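Local coordinates for protein O-succinylhomoserine sulfhydrylase (Mycobacterium tuberculosis, PDB 3NDN) that probably catalyses the pyridoxal 5'-phosphate-dependent formation of L-homocysteine from O-succinyl-L-homoserine and hydrogen sulfide, a step of methionine biosynthesis, at residues S52-G57 against D71-S76; Y78-V83 against M262-A267. All blocks are in the same frame, centred on the assembly; numbering follows the deposited sequence.

Contact 1. Residues S52-G57 against D71-S76; sequences SGYVYG and DHYVYS
Y73 CB sits over one face of the Y54 ring, 3.6 Å from its centroid and 5° off the normal, a CH-pi contact. The Y73 ring runs alongside Y54, slid too far for real overlap. Y54 holds CG anti to the carbonyl carbon, and V74 O meets its ring at the edge. The Y56 ring crosses the H72 ring obliquely: Y56 CD1 is over one face of the imidazole, toward its rim, 3.6 Å from H72 CE1. V55 O approaches the imidazole edge, 3.2 Å from H72 CE1. One backbone bond joins the loops: S76 N donates to S52 O at 2.9 Å, nearly straight at 165°. A water takes a weak bond from Y54 N and donates to V74 O at 2.7 Å.

Both segments are loops flanking helix 59-66 in this trans-sulfuration enzyme and run roughly antiparallel. Y75 OH bonds the pyridoxal-phosphate lysine of the second subunit, so the contact borders that active site. H72 CG is anti to the backbone N (chi1 -161°), and the ring is fixed at both nitrogens. ND1 donates in the ring plane to a lone pair of Y73 O, and NE2 bonds E42 of the third subunit.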
loop_
_atom_site.group_PDB
_atom_site.type_symbol
_atom_site.label_atom_id
_atom_site.label_comp_id
_atom_site.label_asym_id
_atom_site.label_seq_id
_atom_site.Cartn_x
_atom_site.Cartn_y
_atom_site.Cartn_z
ATOM N N SER A 52 -7.030 3.094 -12.964
ATOM C CA SER A 52 -7.703 2.199 -13.915
ATOM C C SER A 52 -7.723 2.750 -15.356
ATOM O O SER A 52 -7.652 1.964 -16.316
ATOM C CB SER A 52 -9.127 1.836 -13.438
ATOM O OG SER A 52 -9.933 3.000 -13.251
ATOM N N GLY A 53 -7.821 4.079 -15.497
ATOM C CA GLY A 53 -7.924 4.762 -16.810
ATOM C C GLY A 53 -6.800 5.746 -17.101
ATOM O O GLY A 53 -5.949 5.986 -16.230
ATOM N N TYR A 54 -6.816 6.334 -18.317
ATOM C CA TYR A 54 -5.799 7.283 -18.807
ATOM C C TYR A 54 -6.510 8.442 -19.549
ATOM O O TYR A 54 -7.682 8.316 -19.933
ATOM C CB TYR A 54 -4.747 6.579 -19.713
ATOM C CG TYR A 54 -4.132 5.381 -18.986
ATOM C CD1 TYR A 54 -2.942 5.515 -18.257
ATOM C CD2 TYR A 54 -4.797 4.161 -18.944
ATOM C CE1 TYR A 54 -2.418 4.426 -17.513
ATOM C CE2 TYR A 54 -4.291 3.070 -18.198
ATOM C CZ TYR A 54 -3.085 3.217 -17.501
ATOM O OH TYR A 54 -2.578 2.149 -16.765
ATOM N N VAL A 55 -5.816 9.558 -19.716
ATOM C CA VAL A 55 -6.368 10.719 -20.436
ATOM C C VAL A 55 -5.605 10.984 -21.747
ATOM O O VAL A 55 -4.476 10.490 -21.928
ATOM C CB VAL A 55 -6.392 11.990 -19.528
ATOM C CG1 VAL A 55 -7.249 11.742 -18.280
ATOM C CG2 VAL A 55 -4.959 12.429 -19.134
ATOM N N TYR A 56 -6.202 11.766 -22.657
ATOM C CA TYR A 56 -5.590 12.050 -23.964
ATOM C C TYR A 56 -5.584 13.556 -24.246
ATOM O O TYR A 56 -6.508 14.263 -23.847
ATOM C CB TYR A 56 -6.341 11.312 -25.097
ATOM C CG TYR A 56 -6.672 9.872 -24.773
ATOM C CD1 TYR A 56 -5.693 8.874 -24.860
ATOM C CD2 TYR A 56 -7.950 9.505 -24.343
ATOM C CE1 TYR A 56 -5.969 7.555 -24.537
ATOM C CE2 TYR A 56 -8.243 8.174 -24.015
ATOM C CZ TYR A 56 -7.253 7.204 -24.121
ATOM O OH TYR A 56 -7.513 5.882 -23.787
ATOM N N GLY A 57 -4.528 14.032 -24.909
ATOM C CA GLY A 57 -4.384 15.450 -25.275
ATOM C C GLY A 57 -5.411 16.002 -26.259
ATOM O O GLY A 57 -5.665 17.210 -26.280
ATOM N N ASP A 71 1.175 3.539 -28.967
ATOM C CA ASP A 71 1.317 2.649 -27.806
ATOM C C ASP A 71 0.908 3.268 -26.437
ATOM O O ASP A 71 1.180 2.698 -25.374
ATOM C CB ASP A 71 2.703 1.980 -27.767
ATOM C CG ASP A 71 3.812 2.918 -27.310
ATOM O OD1 ASP A 71 3.603 4.149 -27.267
ATOM O OD2 ASP A 71 4.913 2.414 -26.995
ATOM N N HIS A 72 0.249 4.424 -26.490
ATOM C CA HIS A 72 -0.406 5.075 -25.337
ATOM C C HIS A 72 -1.246 4.055 -24.549
ATOM O O HIS A 72 -1.920 3.205 -25.145
ATOM C CB HIS A 72 -1.318 6.191 -25.884
ATOM C CG HIS A 72 -1.715 7.238 -24.883
ATOM N ND1 HIS A 72 -2.462 6.956 -23.758
ATOM C CD2 HIS A 72 -1.540 8.586 -24.887
ATOM C CE1 HIS A 72 -2.689 8.076 -23.089
ATOM N NE2 HIS A 72 -2.142 9.080 -23.755
ATOM N N TYR A 73 -1.210 4.124 -23.218
ATOM C CA TYR A 73 -2.011 3.201 -22.402
ATOM C C TYR A 73 -3.507 3.522 -22.511
ATOM O O TYR A 73 -3.870 4.676 -22.781
ATOM C CB TYR A 73 -1.538 3.205 -20.940
ATOM C CG TYR A 73 -0.259 2.416 -20.723
ATOM C CD1 TYR A 73 -0.300 1.031 -20.511
ATOM C CD2 TYR A 73 1.003 3.058 -20.733
ATOM C CE1 TYR A 73 0.869 0.295 -20.319
ATOM C CE2 TYR A 73 2.190 2.323 -20.541
ATOM C CZ TYR A 73 2.114 0.950 -20.326
ATOM O OH TYR A 73 3.253 0.194 -20.135
ATOM N N VAL A 74 -4.371 2.519 -22.306
ATOM C CA VAL A 74 -5.835 2.700 -22.513
ATOM C C VAL A 74 -6.692 2.302 -21.304
ATOM O O VAL A 74 -7.586 3.048 -20.905
ATOM C CB VAL A 74 -6.340 1.942 -23.799
ATOM C CG1 VAL A 74 -7.863 1.971 -23.914
ATOM C CG2 VAL A 74 -5.709 2.532 -25.049
ATOM N N TYR A 75 -6.436 1.130 -20.723
ATOM C CA TYR A 75 -7.216 0.660 -19.581
ATOM C C TYR A 75 -6.441 -0.442 -18.867
ATOM O O TYR A 75 -5.906 -1.349 -19.514
ATOM C CB TYR A 75 -8.589 0.127 -20.037
ATOM C CG TYR A 75 -9.608 -0.054 -18.920
ATOM C CD1 TYR A 75 -10.021 -1.332 -18.525
ATOM C CD2 TYR A 75 -10.169 1.052 -18.269
ATOM C CE1 TYR A 75 -10.974 -1.514 -17.495
ATOM C CE2 TYR A 75 -11.124 0.889 -17.238
ATOM C CZ TYR A 75 -11.515 -0.393 -16.855
ATOM O OH TYR A 75 -12.447 -0.557 -15.850
ATOM N N SER A 76 -6.393 -0.354 -17.542
ATOM C CA SER A 76 -5.552 -1.232 -16.720
ATOM C C SER A 76 -5.905 -2.717 -16.687
ATOM O O SER A 76 -5.041 -3.536 -16.325
ATOM C CB SER A 76 -5.401 -0.673 -15.298
ATOM O OG SER A 76 -4.550 0.464 -15.297
HETATM O O HOH W 1 -9.345 4.696 -19.770
#

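Contact 2. Residues Y78-V83 against M262-A267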
loop_
_atom_site.group_PDB
_atom_site.type_symbol
_atom_site.label_atom_id
_atom_site.label_comp_id
_atom_site.label_asym_id
_atom_site.label_seq_id
_atom_site.Cartn_x
_atom_site.Cartn_y
_atom_site.Cartn_z
ATOM N N TYR A 78 -6.022 -4.568 -19.152
ATOM C CA TYR A 78 -5.067 -5.238 -20.046
ATOM C C TYR A 78 -3.729 -4.553 -20.327
ATOM O O TYR A 78 -2.934 -5.075 -21.101
ATOM C CB TYR A 78 -5.721 -5.639 -21.359
ATOM C CG TYR A 78 -6.458 -4.517 -22.041
ATOM C CD1 TYR A 78 -7.825 -4.321 -21.809
ATOM C CD2 TYR A 78 -5.816 -3.676 -22.942
ATOM C CE1 TYR A 78 -8.515 -3.313 -22.442
ATOM C CE2 TYR A 78 -6.514 -2.652 -23.590
ATOM C CZ TYR A 78 -7.861 -2.484 -23.330
ATOM O OH TYR A 78 -8.577 -1.475 -23.945
ATOM N N GLY A 79 -3.475 -3.415 -19.699
ATOM C CA GLY A 79 -2.132 -2.800 -19.742
ATOM C C GLY A 79 -1.994 -1.677 -18.727
ATOM O O GLY A 79 -2.870 -0.818 -18.640
ATOM N N ASN A 80 -0.885 -1.678 -17.984
ATOM C CA ASN A 80 -0.577 -0.676 -16.934
ATOM C C ASN A 80 0.965 -0.501 -16.829
ATOM O O ASN A 80 1.704 -1.490 -16.927
ATOM C CB ASN A 80 -1.207 -1.128 -15.598
ATOM C CG ASN A 80 -0.737 -0.294 -14.386
ATOM O OD1 ASN A 80 0.372 -0.483 -13.889
ATOM N ND2 ASN A 80 -1.609 0.610 -13.894
ATOM N N PRO A 81 1.464 0.736 -16.623
ATOM C CA PRO A 81 2.943 0.889 -16.614
ATOM C C PRO A 81 3.729 0.111 -15.527
ATOM O O PRO A 81 4.832 -0.379 -15.812
ATOM C CB PRO A 81 3.153 2.397 -16.490
ATOM C CG PRO A 81 1.805 2.990 -16.181
ATOM C CD PRO A 81 0.780 2.042 -16.706
ATOM N N THR A 82 3.192 0.024 -14.306
ATOM C CA THR A 82 3.808 -0.798 -13.243
ATOM C C THR A 82 3.744 -2.309 -13.564
ATOM O O THR A 82 4.734 -3.050 -13.382
ATOM C CB THR A 82 3.166 -0.471 -11.862
ATOM O OG1 THR A 82 3.243 0.938 -11.629
ATOM C CG2 THR A 82 3.840 -1.213 -10.717
ATOM N N VAL A 83 2.573 -2.783 -14.009
ATOM C CA VAL A 83 2.448 -4.153 -14.484
ATOM C C VAL A 83 3.460 -4.480 -15.614
ATOM O O VAL A 83 4.033 -5.571 -15.636
ATOM C CB VAL A 83 0.968 -4.498 -14.880
ATOM C CG1 VAL A 83 0.867 -5.926 -15.463
ATOM C CG2 VAL A 83 0.061 -4.388 -13.656
ATOM N N MET A 262 -3.914 -8.744 -12.998
ATOM C CA MET A 262 -3.006 -8.444 -11.882
ATOM C C MET A 262 -3.186 -6.994 -11.391
ATOM O O MET A 262 -3.281 -6.036 -12.185
ATOM C CB MET A 262 -1.529 -8.739 -12.254
ATOM C CG MET A 262 -0.533 -8.415 -11.125
ATOM S SD MET A 262 1.216 -8.676 -11.487
ATOM C CE MET A 262 1.389 -10.445 -11.215
ATOM N N SER A 263 -3.264 -6.834 -10.073
ATOM C CA SER A 263 -3.375 -5.513 -9.473
ATOM C C SER A 263 -2.006 -4.794 -9.561
ATOM O O SER A 263 -0.975 -5.416 -9.373
ATOM C CB SER A 263 -3.824 -5.641 -8.022
ATOM O OG SER A 263 -3.539 -4.459 -7.301
ATOM N N ALA A 264 -2.004 -3.501 -9.872
ATOM C CA ALA A 264 -0.748 -2.723 -9.877
ATOM C C ALA A 264 -0.008 -2.709 -8.528
ATOM O O ALA A 264 1.234 -2.583 -8.502
ATOM C CB ALA A 264 -1.009 -1.263 -10.391
ATOM N N PHE A 265 -0.743 -2.814 -7.410
ATOM C CA PHE A 265 -0.102 -2.900 -6.085
ATOM C C PHE A 265 0.677 -4.237 -5.988
ATOM O O PHE A 265 1.856 -4.257 -5.626
ATOM C CB PHE A 265 -1.120 -2.788 -4.921
ATOM C CG PHE A 265 -0.502 -2.975 -3.554
ATOM C CD1 PHE A 265 0.053 -1.890 -2.875
ATOM C CD2 PHE A 265 -0.428 -4.250 -2.963
ATOM C CE1 PHE A 265 0.647 -2.055 -1.618
ATOM C CE2 PHE A 265 0.151 -4.428 -1.728
ATOM C CZ PHE A 265 0.708 -3.333 -1.042
ATOM N N ASN A 266 0.021 -5.336 -6.348
ATOM C CA ASN A 266 0.661 -6.665 -6.333
ATOM C C ASN A 266 1.888 -6.687 -7.275
ATOM O O ASN A 266 2.910 -7.285 -6.953
ATOM C CB ASN A 266 -0.335 -7.778 -6.730
ATOM C CG ASN A 266 -1.413 -8.021 -5.671
ATOM O OD1 ASN A 266 -1.852 -7.092 -4.969
ATOM N ND2 ASN A 266 -1.850 -9.271 -5.554
ATOM N N ALA A 267 1.773 -6.013 -8.419
ATOM C CA ALA A 267 2.856 -5.951 -9.416
ATOM C C ALA A 267 4.110 -5.292 -8.815
ATOM O O ALA A 267 5.232 -5.735 -9.070
ATOM C CB ALA A 267 2.390 -5.175 -10.677
#
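Two capped helix N-termini meet here, the first turns of helix 81-94 and helix 264-273. Their contact is small and made by packing, with methyl groups against methyl groups, carbonyl oxygens and an amide. V83 has the largest share on its side, and its side chain makes its contacts through one methyl. CG2, anti to the carbonyl carbon, reaches A267 CB at 3.9 Å and also lies 4.0 Å from M262 O. A267 CB points toward the other helix, with the V83 and A267 CA atoms 5.4 Å apart. The small side chain of A267 is consistent with this close approach. T82 adds a second methyl, CG2, anti to the backbone N, which touches A264 O at 3.7 Å. Its hydroxyl bonds A47 O and Y49 N.

Helix 81-94 leads into strand 98-102, an outermost strand of the seven-stranded sheet in this PLP-dependent fold. V83 and M262 both pack on A101 of that strand.

N80 is the N-cap of helix 81-94. CG is anti to the backbone N (chi1 170°), which brings OD1 back over the first turn. OD1 accepts from V83 N at 3.2 Å, on a lone pair and at a straight 166°, and takes a weak, bent bond from T82 N. N80 OD1 also lies 3.8 Å from A264 CB. N80 ND2 bonds Y49 O and S76 OG, which helps to fix the amide's rotation. On the other helix S263 is the N-cap, its OG accepting from F265 N at 3.2 Å. S263 OG also bonds N266 OD1 of the second subunit.

How the contacts relate
Both contacts are buried, but they differ in place and chemistry. Contact 1 joins two loops, its centre about 31 Å from the centre of the chain, and depends on neighbouring subunits for much of its cover. Contact 2 joins two helix starts beside the central sheet, its centre about 19 Å from the centre of the chain. Aromatic rings, a backbone bond and a water carry contact 1; methyl groups carry contact 2, while N80 OD1 and S263 OG cap the helices. Contact 1 also buries about twice the area, 482 against 236 Å². They adjoin directly: Y54 OH packs against P81 CD at 3.4 Å, and the Y73 ring reaches N80 N. Both touch the second subunit.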